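Local structure of dTor_3x33L (4YY2) at residues 13-18 and 94-99; 62-67 and 79-84; 33-38 and 42-47; 17-22 and 50-55. The protein has no known natural function, being a computational design that closes three tandem helical repeats into a left-handed alpha/alpha toroid. All blocks are in the same frame, centred on the assembly; numbering follows the deposited sequence.

Interaction 1. Residues 13-18 and 94-99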
loop_
_atom_site.group_PDB
_atom_site.type_symbol
_atom_site.label_atom_id
_atom_site.label_comp_id
_atom_site.label_asym_id
_atom_site.label_seq_id
_atom_site.Cartn_x
_atom_site.Cartn_y
_atom_site.Cartn_z
ATOM N N LEU A 13 -5.265 2.416 1.128
ATOM C CA LEU A 13 -6.008 2.022 -0.096
ATOM C C LEU A 13 -6.233 3.176 -1.044
ATOM O O LEU A 13 -6.158 2.966 -2.261
ATOM C CB LEU A 13 -7.329 1.364 0.249
ATOM C CG LEU A 13 -7.168 -0.006 0.931
ATOM C CD1 LEU A 13 -8.509 -0.464 1.486
ATOM C CD2 LEU A 13 -6.614 -1.110 -0.005
ATOM N N GLU A 14 -6.436 4.373 -0.520
ATOM C CA GLU A 14 -6.595 5.557 -1.356
ATOM C C GLU A 14 -5.327 5.915 -2.074
ATOM O O GLU A 14 -5.325 6.249 -3.278
ATOM C CB GLU A 14 -7.128 6.756 -0.564
ATOM C CG GLU A 14 -8.602 6.568 -0.151
ATOM C CD GLU A 14 -9.198 7.790 0.556
ATOM O OE1 GLU A 14 -8.471 8.773 0.788
ATOM O OE2 GLU A 14 -10.389 7.753 0.883
ATOM N N LEU A 15 -4.214 5.797 -1.360
ATOM C CA LEU A 15 -2.916 6.055 -1.943
ATOM C C LEU A 15 -2.617 5.045 -3.047
ATOM O O LEU A 15 -1.997 5.390 -4.057
ATOM C CB LEU A 15 -1.788 6.065 -0.864
ATOM C CG LEU A 15 -1.879 7.219 0.124
ATOM C CD1 LEU A 15 -0.921 7.089 1.259
ATOM C CD2 LEU A 15 -1.747 8.584 -0.547
ATOM N N ILE A 16 -2.958 3.777 -2.801
ATOM C CA ILE A 16 -2.772 2.694 -3.806
ATOM C C ILE A 16 -3.634 2.931 -5.049
ATOM O O ILE A 16 -3.120 2.818 -6.191
ATOM C CB ILE A 16 -3.018 1.313 -3.195
ATOM C CG1 ILE A 16 -1.935 1.016 -2.126
ATOM C CG2 ILE A 16 -3.080 0.260 -4.280
ATOM C CD1 ILE A 16 -2.273 -0.151 -1.218
ATOM N N ALA A 17 -4.892 3.354 -4.850
ATOM C CA ALA A 17 -5.684 3.777 -5.990
ATOM C C ALA A 17 -5.049 4.858 -6.847
ATOM O O ALA A 17 -5.021 4.779 -8.121
ATOM C CB ALA A 17 -7.061 4.220 -5.537
ATOM N N GLU A 18 -4.555 5.917 -6.194
ATOM C CA GLU A 18 -3.850 6.968 -6.953
ATOM C C GLU A 18 -2.660 6.425 -7.727
ATOM O O GLU A 18 -2.431 6.794 -8.935
ATOM C CB GLU A 18 -3.429 8.094 -6.055
ATOM C CG GLU A 18 -3.102 9.368 -6.808
ATOM C CD GLU A 18 -3.168 10.637 -5.962
ATOM O OE1 GLU A 18 -3.079 10.540 -4.714
ATOM O OE2 GLU A 18 -3.321 11.748 -6.569
ATOM N N LYS A 94 4.311 10.139 2.463
ATOM C CA LYS A 94 4.150 10.177 3.928
ATOM C C LYS A 94 3.367 11.410 4.331
ATOM O O LYS A 94 2.489 11.323 5.180
ATOM C CB LYS A 94 5.498 10.082 4.644
ATOM C CG LYS A 94 6.112 8.673 4.520
ATOM C CD LYS A 94 7.514 8.552 5.113
ATOM C CE LYS A 94 8.216 7.293 4.655
ATOM N NZ LYS A 94 9.633 7.198 5.105
ATOM N N LYS A 95 3.698 12.562 3.727
ATOM C CA LYS A 95 2.915 13.810 3.977
ATOM C C LYS A 95 1.462 13.602 3.718
ATOM O O LYS A 95 0.610 14.043 4.530
ATOM C CB LYS A 95 3.413 15.084 3.167
ATOM C CG LYS A 95 3.399 14.905 1.672
ATOM C CD LYS A 95 3.214 16.175 0.844
ATOM C CE LYS A 95 3.408 15.961 -0.654
ATOM N NZ LYS A 95 2.160 15.517 -1.335
ATOM N N LYS A 96 1.128 12.978 2.580
ATOM C CA LYS A 96 -0.251 12.770 2.185
ATOM C C LYS A 96 -0.987 11.872 3.118
ATOM O O LYS A 96 -2.165 12.106 3.432
ATOM C CB LYS A 96 -0.377 12.226 0.757
ATOM C CG LYS A 96 -0.147 13.224 -0.349
ATOM C CD LYS A 96 -0.184 12.530 -1.728
ATOM C CE LYS A 96 -0.174 13.465 -2.920
ATOM N NZ LYS A 96 -0.379 12.615 -4.136
ATOM N N PHE A 97 -0.280 10.830 3.557
ATOM C CA PHE A 97 -0.802 9.900 4.478
ATOM C C PHE A 97 -1.295 10.621 5.767
ATOM O O PHE A 97 -2.452 10.471 6.182
ATOM C CB PHE A 97 0.168 8.791 4.761
ATOM C CG PHE A 97 -0.295 7.826 5.853
ATOM C CD1 PHE A 97 -1.149 6.752 5.545
ATOM C CD2 PHE A 97 0.130 7.981 7.163
ATOM C CE1 PHE A 97 -1.563 5.876 6.558
ATOM C CE2 PHE A 97 -0.291 7.087 8.170
ATOM C CZ PHE A 97 -1.135 6.040 7.832
ATOM N N TRP A 98 -0.415 11.385 6.368
ATOM C CA TRP A 98 -0.735 12.021 7.640
ATOM C C TRP A 98 -1.799 13.090 7.446
ATOM O O TRP A 98 -2.642 13.305 8.346
ATOM C CB TRP A 98 0.568 12.503 8.344
ATOM C CG TRP A 98 1.368 11.359 8.917
ATOM C CD1 TRP A 98 2.484 10.817 8.391
ATOM C CD2 TRP A 98 1.098 10.618 10.101
ATOM N NE1 TRP A 98 2.928 9.786 9.157
ATOM C CE2 TRP A 98 2.077 9.619 10.204
ATOM C CE3 TRP A 98 0.091 10.676 11.077
ATOM C CZ2 TRP A 98 2.150 8.714 11.297
ATOM C CZ3 TRP A 98 0.160 9.763 12.162
ATOM C CH2 TRP A 98 1.168 8.786 12.233
ATOM N N LYS A 99 -1.785 13.741 6.274
ATOM C CA LYS A 99 -2.789 14.773 5.966
ATOM C C LYS A 99 -4.150 14.168 5.905
ATOM O O LYS A 99 -5.105 14.713 6.472
ATOM C CB LYS A 99 -2.561 15.495 4.627
ATOM C CG LYS A 99 -2.019 16.891 4.769
ATOM C CD LYS A 99 -1.619 17.465 3.414
ATOM C CE LYS A 99 -0.395 18.337 3.521
ATOM N NZ LYS A 99 -0.078 18.925 2.191
#

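Interaction 2. Residues 62-67 and 79-84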
loop_
_atom_site.group_PDB
_atom_site.type_symbol
_atom_site.label_atom_id
_atom_site.label_comp_id
_atom_site.label_asym_id
_atom_site.label_seq_id
_atom_site.Cartn_x
_atom_site.Cartn_y
_atom_site.Cartn_z
ATOM N N GLU A 62 9.035 -9.708 -0.619
ATOM C CA GLU A 62 10.386 -9.926 -0.070
ATOM C C GLU A 62 11.033 -8.644 0.359
ATOM O O GLU A 62 11.687 -8.607 1.399
ATOM C CB GLU A 62 11.338 -10.716 -0.979
ATOM C CG GLU A 62 11.048 -12.182 -1.056
ATOM C CD GLU A 62 11.236 -13.018 0.234
ATOM O OE1 GLU A 62 11.968 -12.744 1.144
ATOM O OE2 GLU A 62 10.650 -14.064 0.258
ATOM N N LYS A 63 10.807 -7.570 -0.395
ATOM C CA LYS A 63 11.361 -6.278 -0.018
ATOM C C LYS A 63 10.787 -5.817 1.302
ATOM O O LYS A 63 11.509 -5.334 2.136
ATOM C CB LYS A 63 11.065 -5.200 -1.054
ATOM C CG LYS A 63 11.719 -3.879 -0.758
ATOM C CD LYS A 63 13.182 -3.970 -0.313
ATOM C CE LYS A 63 13.952 -2.671 -0.541
ATOM N NZ LYS A 63 13.128 -1.453 -0.345
ATOM N N PHE A 64 9.479 -5.930 1.443
ATOM C CA PHE A 64 8.781 -5.635 2.693
ATOM C C PHE A 64 9.410 -6.386 3.857
ATOM O O PHE A 64 9.765 -5.804 4.887
ATOM C CB PHE A 64 7.286 -5.950 2.585
ATOM C CG PHE A 64 6.521 -5.692 3.851
ATOM C CD1 PHE A 64 6.077 -4.428 4.172
ATOM C CD2 PHE A 64 6.200 -6.753 4.696
ATOM C CE1 PHE A 64 5.357 -4.210 5.357
ATOM C CE2 PHE A 64 5.420 -6.538 5.851
ATOM C CZ PHE A 64 4.983 -5.281 6.165
ATOM N N LEU A 65 9.490 -7.672 3.732
ATOM C CA LEU A 65 9.999 -8.488 4.791
ATOM C C LEU A 65 11.468 -8.180 5.184
ATOM O O LEU A 65 11.875 -8.231 6.343
ATOM C CB LEU A 65 9.841 -9.947 4.427
ATOM C CG LEU A 65 8.390 -10.455 4.314
ATOM C CD1 LEU A 65 8.472 -11.874 3.820
ATOM C CD2 LEU A 65 7.678 -10.389 5.686
ATOM N N LYS A 66 12.283 -7.931 4.175
ATOM C CA LYS A 66 13.675 -7.547 4.405
ATOM C C LYS A 66 13.773 -6.263 5.225
ATOM O O LYS A 66 14.583 -6.156 6.144
ATOM C CB LYS A 66 14.390 -7.403 3.026
ATOM C CG LYS A 66 15.821 -6.885 3.117
ATOM C CD LYS A 66 16.535 -7.002 1.759
ATOM C CE LYS A 66 18.044 -6.665 1.854
ATOM N NZ LYS A 66 18.957 -7.835 1.625
ATOM N N GLU A 67 12.930 -5.280 4.891
ATOM C CA GLU A 67 12.887 -3.989 5.579
ATOM C C GLU A 67 12.466 -4.130 6.991
ATOM O O GLU A 67 13.054 -3.523 7.898
ATOM C CB GLU A 67 11.995 -2.979 4.850
ATOM C CG GLU A 67 12.537 -2.591 3.492
ATOM C CD GLU A 67 13.847 -1.832 3.521
ATOM O OE1 GLU A 67 13.863 -0.735 4.110
ATOM O OE2 GLU A 67 14.853 -2.323 2.924
ATOM N N LEU A 79 4.404 2.690 2.977
ATOM C CA LEU A 79 4.408 4.019 2.358
ATOM C C LEU A 79 5.548 4.144 1.335
ATOM O O LEU A 79 5.382 4.782 0.280
ATOM C CB LEU A 79 4.401 5.127 3.386
ATOM C CG LEU A 79 3.087 5.167 4.187
ATOM C CD1 LEU A 79 3.236 5.992 5.455
ATOM C CD2 LEU A 79 1.954 5.715 3.327
ATOM N N GLU A 80 6.715 3.648 1.709
ATOM C CA GLU A 80 7.894 3.693 0.825
ATOM C C GLU A 80 7.679 2.867 -0.446
ATOM O O GLU A 80 7.997 3.324 -1.559
ATOM C CB GLU A 80 9.149 3.281 1.571
ATOM C CG GLU A 80 9.448 4.274 2.670
ATOM C CD GLU A 80 10.773 4.074 3.374
ATOM O OE1 GLU A 80 11.460 3.087 3.085
ATOM O OE2 GLU A 80 11.099 4.936 4.237
ATOM N N LEU A 81 7.015 1.735 -0.305
ATOM C CA LEU A 81 6.637 0.914 -1.428
ATOM C C LEU A 81 5.619 1.582 -2.325
ATOM O O LEU A 81 5.715 1.502 -3.535
ATOM C CB LEU A 81 6.148 -0.451 -0.953
ATOM C CG LEU A 81 7.242 -1.309 -0.339
ATOM C CD1 LEU A 81 6.732 -2.593 0.354
ATOM C CD2 LEU A 81 8.289 -1.676 -1.382
ATOM N N ILE A 82 4.657 2.269 -1.719
ATOM C CA ILE A 82 3.655 3.054 -2.489
ATOM C C ILE A 82 4.302 4.221 -3.240
ATOM O O ILE A 82 4.013 4.502 -4.431
ATOM C CB ILE A 82 2.525 3.552 -1.590
ATOM C CG1 ILE A 82 1.709 2.374 -1.100
ATOM C CG2 ILE A 82 1.658 4.568 -2.346
ATOM C CD1 ILE A 82 0.762 2.667 0.070
ATOM N N ALA A 83 5.273 4.836 -2.600
ATOM C CA ALA A 83 6.028 5.883 -3.272
ATOM C C ALA A 83 6.778 5.348 -4.504
ATOM O O ALA A 83 6.735 5.968 -5.588
ATOM C CB ALA A 83 6.970 6.596 -2.315
ATOM N N GLU A 84 7.434 4.217 -4.338
ATOM C CA GLU A 84 8.117 3.502 -5.491
ATOM C C GLU A 84 7.112 3.226 -6.617
ATOM O O GLU A 84 7.382 3.481 -7.800
ATOM C CB GLU A 84 8.794 2.206 -5.023
ATOM C CG GLU A 84 10.107 2.387 -4.253
ATOM C CD GLU A 84 10.644 1.120 -3.555
ATOM O OE1 GLU A 84 10.822 0.103 -4.247
ATOM O OE2 GLU A 84 10.911 1.114 -2.311
#

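Interaction 3. Residues 33-38 and 42-47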
loop_
_atom_site.group_PDB
_atom_site.type_symbol
_atom_site.label_atom_id
_atom_site.label_comp_id
_atom_site.label_asym_id
_atom_site.label_seq_id
_atom_site.Cartn_x
_atom_site.Cartn_y
_atom_site.Cartn_z
ATOM N N LYS A 33 -12.390 -8.532 -1.425
ATOM C CA LYS A 33 -12.539 -9.850 -2.065
ATOM C C LYS A 33 -11.362 -10.782 -1.759
ATOM O O LYS A 33 -11.515 -12.005 -1.548
ATOM C CB LYS A 33 -12.664 -9.644 -3.591
ATOM C CG LYS A 33 -12.677 -10.891 -4.429
ATOM C CD LYS A 33 -11.970 -10.549 -5.739
ATOM C CE LYS A 33 -12.856 -9.774 -6.693
ATOM N NZ LYS A 33 -13.159 -10.586 -7.926
ATOM N N GLU A 34 -10.171 -10.247 -1.765
ATOM C CA GLU A 34 -8.976 -11.052 -1.446
ATOM C C GLU A 34 -8.919 -11.513 0.017
ATOM O O GLU A 34 -8.525 -12.634 0.299
ATOM C CB GLU A 34 -7.680 -10.295 -1.818
ATOM C CG GLU A 34 -7.503 -10.040 -3.290
ATOM C CD GLU A 34 -7.434 -11.284 -4.170
ATOM O OE1 GLU A 34 -6.847 -12.322 -3.758
ATOM O OE2 GLU A 34 -7.993 -11.209 -5.298
ATOM N N LEU A 35 -9.365 -10.643 0.926
ATOM C CA LEU A 35 -9.510 -11.009 2.314
ATOM C C LEU A 35 -10.478 -12.173 2.484
ATOM O O LEU A 35 -10.259 -13.077 3.316
ATOM C CB LEU A 35 -9.995 -9.816 3.133
ATOM C CG LEU A 35 -8.942 -8.694 3.280
ATOM C CD1 LEU A 35 -9.567 -7.533 4.038
ATOM C CD2 LEU A 35 -7.701 -9.183 4.001
ATOM N N ARG A 36 -11.555 -12.156 1.707
ATOM C CA ARG A 36 -12.568 -13.228 1.768
ATOM C C ARG A 36 -12.002 -14.596 1.320
ATOM O O ARG A 36 -12.547 -15.654 1.689
ATOM C CB ARG A 36 -13.806 -12.865 0.963
ATOM C CG ARG A 36 -14.688 -11.853 1.628
ATOM C CD ARG A 36 -16.078 -11.799 0.999
ATOM N NE ARG A 36 -16.083 -11.349 -0.391
ATOM C CZ ARG A 36 -16.111 -10.082 -0.789
ATOM N NH1 ARG A 36 -16.088 -9.090 0.072
ATOM N NH2 ARG A 36 -16.125 -9.813 -2.085
ATOM N N LYS A 37 -10.933 -14.569 0.536
ATOM C CA LYS A 37 -10.157 -15.784 0.180
ATOM C C LYS A 37 -9.231 -16.295 1.271
ATOM O O LYS A 37 -8.560 -17.307 1.089
ATOM C CB LYS A 37 -9.291 -15.558 -1.053
ATOM C CG LYS A 37 -10.037 -15.273 -2.301
ATOM C CD LYS A 37 -9.015 -15.031 -3.391
ATOM C CE LYS A 37 -9.694 -14.550 -4.635
ATOM N NZ LYS A 37 -8.680 -14.366 -5.666
ATOM N N GLY A 38 -9.135 -15.560 2.364
ATOM C CA GLY A 38 -8.353 -15.967 3.536
ATOM C C GLY A 38 -6.984 -15.320 3.660
ATOM O O GLY A 38 -6.218 -15.646 4.569
ATOM N N THR A 42 -2.133 -7.137 5.409
ATOM C CA THR A 42 -0.793 -6.740 4.924
ATOM C C THR A 42 -0.423 -7.429 3.614
ATOM O O THR A 42 0.083 -6.774 2.620
ATOM C CB THR A 42 0.323 -7.030 5.962
ATOM O OG1 THR A 42 0.042 -6.306 7.168
ATOM C CG2 THR A 42 1.678 -6.564 5.411
ATOM N N GLU A 43 -0.632 -8.726 3.562
ATOM C CA GLU A 43 -0.345 -9.468 2.334
ATOM C C GLU A 43 -1.087 -8.910 1.114
ATOM O O GLU A 43 -0.508 -8.761 0.024
ATOM C CB GLU A 43 -0.796 -10.915 2.527
ATOM C CG GLU A 43 -0.369 -11.885 1.494
ATOM C CD GLU A 43 -0.939 -13.274 1.769
ATOM O OE1 GLU A 43 -1.769 -13.474 2.697
ATOM O OE2 GLU A 43 -0.544 -14.145 1.040
ATOM N N VAL A 44 -2.400 -8.636 1.276
ATOM C CA VAL A 44 -3.172 -8.043 0.214
ATOM C C VAL A 44 -2.704 -6.654 -0.215
ATOM O O VAL A 44 -2.599 -6.355 -1.412
ATOM C CB VAL A 44 -4.660 -7.946 0.572
ATOM C CG1 VAL A 44 -5.467 -7.383 -0.564
ATOM C CG2 VAL A 44 -5.198 -9.330 0.919
ATOM N N LEU A 45 -2.362 -5.817 0.775
ATOM C CA LEU A 45 -1.831 -4.501 0.439
ATOM C C LEU A 45 -0.598 -4.636 -0.425
ATOM O O LEU A 45 -0.406 -3.920 -1.404
ATOM C CB LEU A 45 -1.513 -3.689 1.690
ATOM C CG LEU A 45 -2.776 -3.206 2.476
ATOM C CD1 LEU A 45 -2.376 -2.641 3.829
ATOM C CD2 LEU A 45 -3.576 -2.193 1.694
ATOM N N LEU A 46 0.267 -5.596 -0.060
ATOM C CA LEU A 46 1.523 -5.811 -0.836
ATOM C C LEU A 46 1.209 -6.271 -2.249
ATOM O O LEU A 46 1.854 -5.793 -3.229
ATOM C CB LEU A 46 2.432 -6.818 -0.080
ATOM C CG LEU A 46 3.006 -6.217 1.215
ATOM C CD1 LEU A 46 3.582 -7.321 2.070
ATOM C CD2 LEU A 46 4.026 -5.112 0.987
ATOM N N GLU A 47 0.223 -7.161 -2.406
ATOM C CA GLU A 47 -0.152 -7.549 -3.764
ATOM C C GLU A 47 -0.668 -6.356 -4.588
ATOM O O GLU A 47 -0.435 -6.275 -5.821
ATOM C CB GLU A 47 -1.160 -8.669 -3.701
ATOM C CG GLU A 47 -0.525 -9.945 -3.154
ATOM C CD GLU A 47 -1.464 -11.140 -3.104
ATOM O OE1 GLU A 47 -2.625 -11.043 -3.472
ATOM O OE2 GLU A 47 -1.048 -12.205 -2.625
#

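Interaction 4. Residues 17-22 and 50-55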
loop_
_atom_site.group_PDB
_atom_site.type_symbol
_atom_site.label_atom_id
_atom_site.label_comp_id
_atom_site.label_asym_id
_atom_site.label_seq_id
_atom_site.Cartn_x
_atom_site.Cartn_y
_atom_site.Cartn_z
ATOM N N ALA A 17 -4.892 3.354 -4.850
ATOM C CA ALA A 17 -5.684 3.777 -5.990
ATOM C C ALA A 17 -5.049 4.858 -6.847
ATOM O O ALA A 17 -5.021 4.779 -8.121
ATOM C CB ALA A 17 -7.061 4.220 -5.537
ATOM N N GLU A 18 -4.555 5.917 -6.194
ATOM C CA GLU A 18 -3.850 6.968 -6.953
ATOM C C GLU A 18 -2.660 6.425 -7.727
ATOM O O GLU A 18 -2.431 6.794 -8.935
ATOM C CB GLU A 18 -3.429 8.094 -6.055
ATOM C CG GLU A 18 -3.102 9.368 -6.808
ATOM C CD GLU A 18 -3.168 10.637 -5.962
ATOM O OE1 GLU A 18 -3.079 10.540 -4.714
ATOM O OE2 GLU A 18 -3.321 11.748 -6.569
ATOM N N ALA A 19 -1.904 5.526 -7.102
ATOM C CA ALA A 19 -0.669 4.994 -7.741
ATOM C C ALA A 19 -1.044 4.068 -8.915
ATOM O O ALA A 19 -0.251 3.919 -9.841
ATOM C CB ALA A 19 0.212 4.216 -6.745
ATOM N N SER A 20 -2.234 3.459 -8.856
ATOM C CA SER A 20 -2.771 2.471 -9.779
ATOM C C SER A 20 -3.580 3.059 -10.910
ATOM O O SER A 20 -3.903 2.334 -11.808
ATOM C CB SER A 20 -3.769 1.517 -9.047
ATOM O OG SER A 20 -3.120 0.754 -8.022
ATOM N N GLY A 21 -3.945 4.312 -10.811
ATOM C CA GLY A 21 -4.847 4.944 -11.742
ATOM C C GLY A 21 -6.260 4.329 -11.770
ATOM O O GLY A 21 -6.950 4.304 -12.802
ATOM N N THR A 22 -6.729 3.913 -10.576
ATOM C CA THR A 22 -8.003 3.282 -10.408
ATOM C C THR A 22 -8.718 4.053 -9.296
ATOM O O THR A 22 -8.142 4.899 -8.629
ATOM C CB THR A 22 -7.765 1.785 -10.017
ATOM O OG1 THR A 22 -6.928 1.725 -8.879
ATOM C CG2 THR A 22 -7.149 1.043 -11.203
ATOM N N ALA A 50 2.174 -4.199 -5.696
ATOM C CA ALA A 50 2.848 -4.854 -6.804
ATOM C C ALA A 50 2.151 -4.615 -8.117
ATOM O O ALA A 50 2.772 -4.293 -9.124
ATOM C CB ALA A 50 3.007 -6.358 -6.525
ATOM N N GLU A 51 0.829 -4.732 -8.095
ATOM C CA GLU A 51 -0.002 -4.479 -9.271
ATOM C C GLU A 51 0.158 -3.036 -9.762
ATOM O O GLU A 51 0.248 -2.768 -10.964
ATOM C CB GLU A 51 -1.455 -4.734 -8.867
ATOM C CG GLU A 51 -2.522 -4.783 -9.931
ATOM C CD GLU A 51 -3.549 -5.808 -9.449
ATOM O OE1 GLU A 51 -4.534 -5.436 -8.802
ATOM O OE2 GLU A 51 -3.291 -7.022 -9.617
ATOM N N ALA A 52 0.165 -2.124 -8.811
ATOM C CA ALA A 52 0.305 -0.708 -9.088
ATOM C C ALA A 52 1.665 -0.336 -9.726
ATOM O O ALA A 52 1.710 0.589 -10.567
ATOM C CB ALA A 52 0.095 0.124 -7.827
ATOM N N SER A 53 2.725 -1.062 -9.351
ATOM C CA SER A 53 4.120 -0.843 -9.868
ATOM C C SER A 53 4.514 -1.693 -11.072
ATOM O O SER A 53 5.530 -1.440 -11.689
ATOM C CB SER A 53 5.172 -1.065 -8.775
ATOM O OG SER A 53 4.913 -2.180 -7.981
ATOM N N GLY A 54 3.711 -2.708 -11.373
ATOM C CA GLY A 54 3.972 -3.643 -12.456
ATOM C C GLY A 54 5.137 -4.590 -12.152
ATOM O O GLY A 54 5.964 -4.878 -13.004
ATOM N N THR A 55 5.224 -4.969 -10.885
ATOM C CA THR A 55 6.276 -5.766 -10.335
ATOM C C THR A 55 5.641 -7.020 -9.857
ATOM O O THR A 55 4.463 -7.005 -9.636
ATOM C CB THR A 55 6.921 -5.012 -9.139
ATOM O OG1 THR A 55 7.595 -3.855 -9.634
ATOM C CG2 THR A 55 7.919 -5.884 -8.429
#

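Interaction 1. Residues 13-18 and 94-99
The ammonium NZ of K96 reaches E18 OE1 at 3.5 Å, a salt bridge whose hydrogen bond is weak at this length. The carboxylate is approached mainly through that one oxygen, since E18 OE2 stays 3.9 Å from K96 NZ. Both chains are extended beyond CG and meet at about a right angle. E18 leaves its helix with CG anti to the backbone N (chi1 -162°), which carries the acid toward helix 90-101. K96 starts out with CG beside its own N.

Beneath this pair lies the apolar part of the contact, in which L15 uses its two methyls separately. CD1 rests on the CB of F97 at 4.0 Å and lies at the edge of the phenyl ring, near its plane, so the leucine meets the ring's rim and not its face. CD2 turns to the base of the lysine chain, 4.1 Å from K96 CB. The CB of F97 leaves the backbone along the interface, and its side chain also touches V11 and L12 of helix 8-20 and L79 of helix 74-86.

The two helix segments approach to 10.9 Å between axes at 136°, steeply crossed but antiparallel in sense, with the L15 and F97 CA atoms 7.8 Å apart. With 75 residues between the segments, this contact brings the first and last helices of the chain together, as closure of the toroid requires. Packing of the buried L15 and F97 probably gives most of the cohesion, while the weak ion pair, with E18 exposed and K96 partly so, likely adds little.

Interaction 2. Residues 62-67 and 79-84
K63 folds its chain over to set NZ between two carboxylates, E84 across the interface and E67 one turn on along its own helix, yet both ion pairs are long. NZ lies 3.9 Å from E84 OE2 and 3.8 Å from E67 OE2, so the three residues form a loose network without a hydrogen bond across the contact. The bends at chi2 (44°) and chi4 (35°) lift the ammonium away from a straight course, whereas E84 stays extended beyond CG and crosses the lysine at about a right angle.

Before the chain bends, a chi1 near 180° places K63 CG 4.1 Å from CD2 of L81, giving the aliphatic part of the lysine an apolar neighbour. The other leucine methyl, CD1, touches F64 CB at 4.1 Å and sits at the edge of the phenyl ring, near its plane. F64 carries the contact inward to V77 and L78 of helix 74-86 and to L46 of helix 41-53.

Axes 11.2 Å apart at 143°, joined by a short linker after helix 57-69, describe an antiparallel helical hairpin: a buried leucine-phenylalanine layer edged by charged residues, as expected in an alpha/alpha toroid.

Interaction 3. Residues 33-38 and 42-47
E34 and V44 bring their backbones together, with CA atoms 6.7 Å apart, just before helix 24-36 runs into a Schellman motif at G38, where phi is positive (100°). V44 straddles the CB of E34 with both methyls, CG2 at 3.8 Å and CG1 at 3.9 Å. The same CG2 meets CD2 of L35 at 4.0 Å; L35 starts off along the interface, and only its branched end comes to the valine.

Above this apolar patch E34 bends at chi2 (-61°), leaving its OE1 4.4 Å from E47 OE1. This like-charged approach is bridged by K39, in the connecting loop, whose NZ makes a salt bridge with both of these oxygens. E34 is also gripped by K37, whose NZ spans the carboxylate: it lies 3.3 Å from E34 OE2, on the syn side and 27° out of the carboxylate plane, and makes a weak bond to E34 OE1. The lysines probably offset the repulsion between the two acids.

The contact thus ties helix 24-36 to helix 41-53 right at the turn between them. V44 leans further onto F31 of helix 24-36, while E47 continues outward through OE2 to K61 of helix 57-69.

Interaction 4. Residues 17-22 and 50-55
With chi1 at -63°, S20 turns its hydroxyl back beside its own backbone N, placing OG 3.3 Å from the CB of A52, a tight contact between a polar atom and a methyl. The hydroxyl's polar partner lies in its own helix: OG bonds to the carbonyl oxygen of I16, one turn earlier. Facing A52 is therefore a matter of van der Waals packing, and no hydrogen bond crosses between the segments.

A19 supplies the second touching group. Its CB points at the other segment and meets A52 CB at 4.2 Å, so the methyl of A52 is met by both A19 and S20. Such short side chains let the backbones come unusually near, the CA atoms of S20 and A52 being only 4.5 Å apart. The carbonyl oxygens of A19 and A52 also approach, to 3.9 Å; as both belong to the last turn of a helix, a mild electrostatic cost is plausible.

Each helix ends within two residues of the contact, at a glycine with positive phi. At G21 the turn is a Schellman motif, with T22 N reaching A17 O at 3.1 Å, and after G54 the comparable bond from T55 N to A50 O is likewise 3.1 Å.

The contact is a surface one, where the C-terminal ends of helices 8-20 and 41-53 lie side by side. Helix 74-86 completes the cluster: A85 touches A52, and S86 touches A19, so three small-residue helix ends gather together here.

Overall arrangement
Interactions 1 and 2 are geometric counterparts: each sets a leucine against a phenylalanine and a lysine between helices of opposite sense, and interaction 1 does so between the chain's two ends. Their centres lie 15 Å apart, joined by the K94 NZ to E80 OE2 salt bridge of 2.8 Å and by L79 CD2 on L15 CD1 at 3.8 Å. Interaction 3, its centre 19 Å from that of interaction 1 across the chain's centre, connects to it through L45 CD2 on L13 CD2 at 3.6 Å, and to interaction 2 through L46 against F64 and L81. Interaction 4 shares helix 8-20 with interaction 1 and helix 41-53 with interaction 3. Bound sodium ions remain about 8 to 10 Å from contacting side chains of all four.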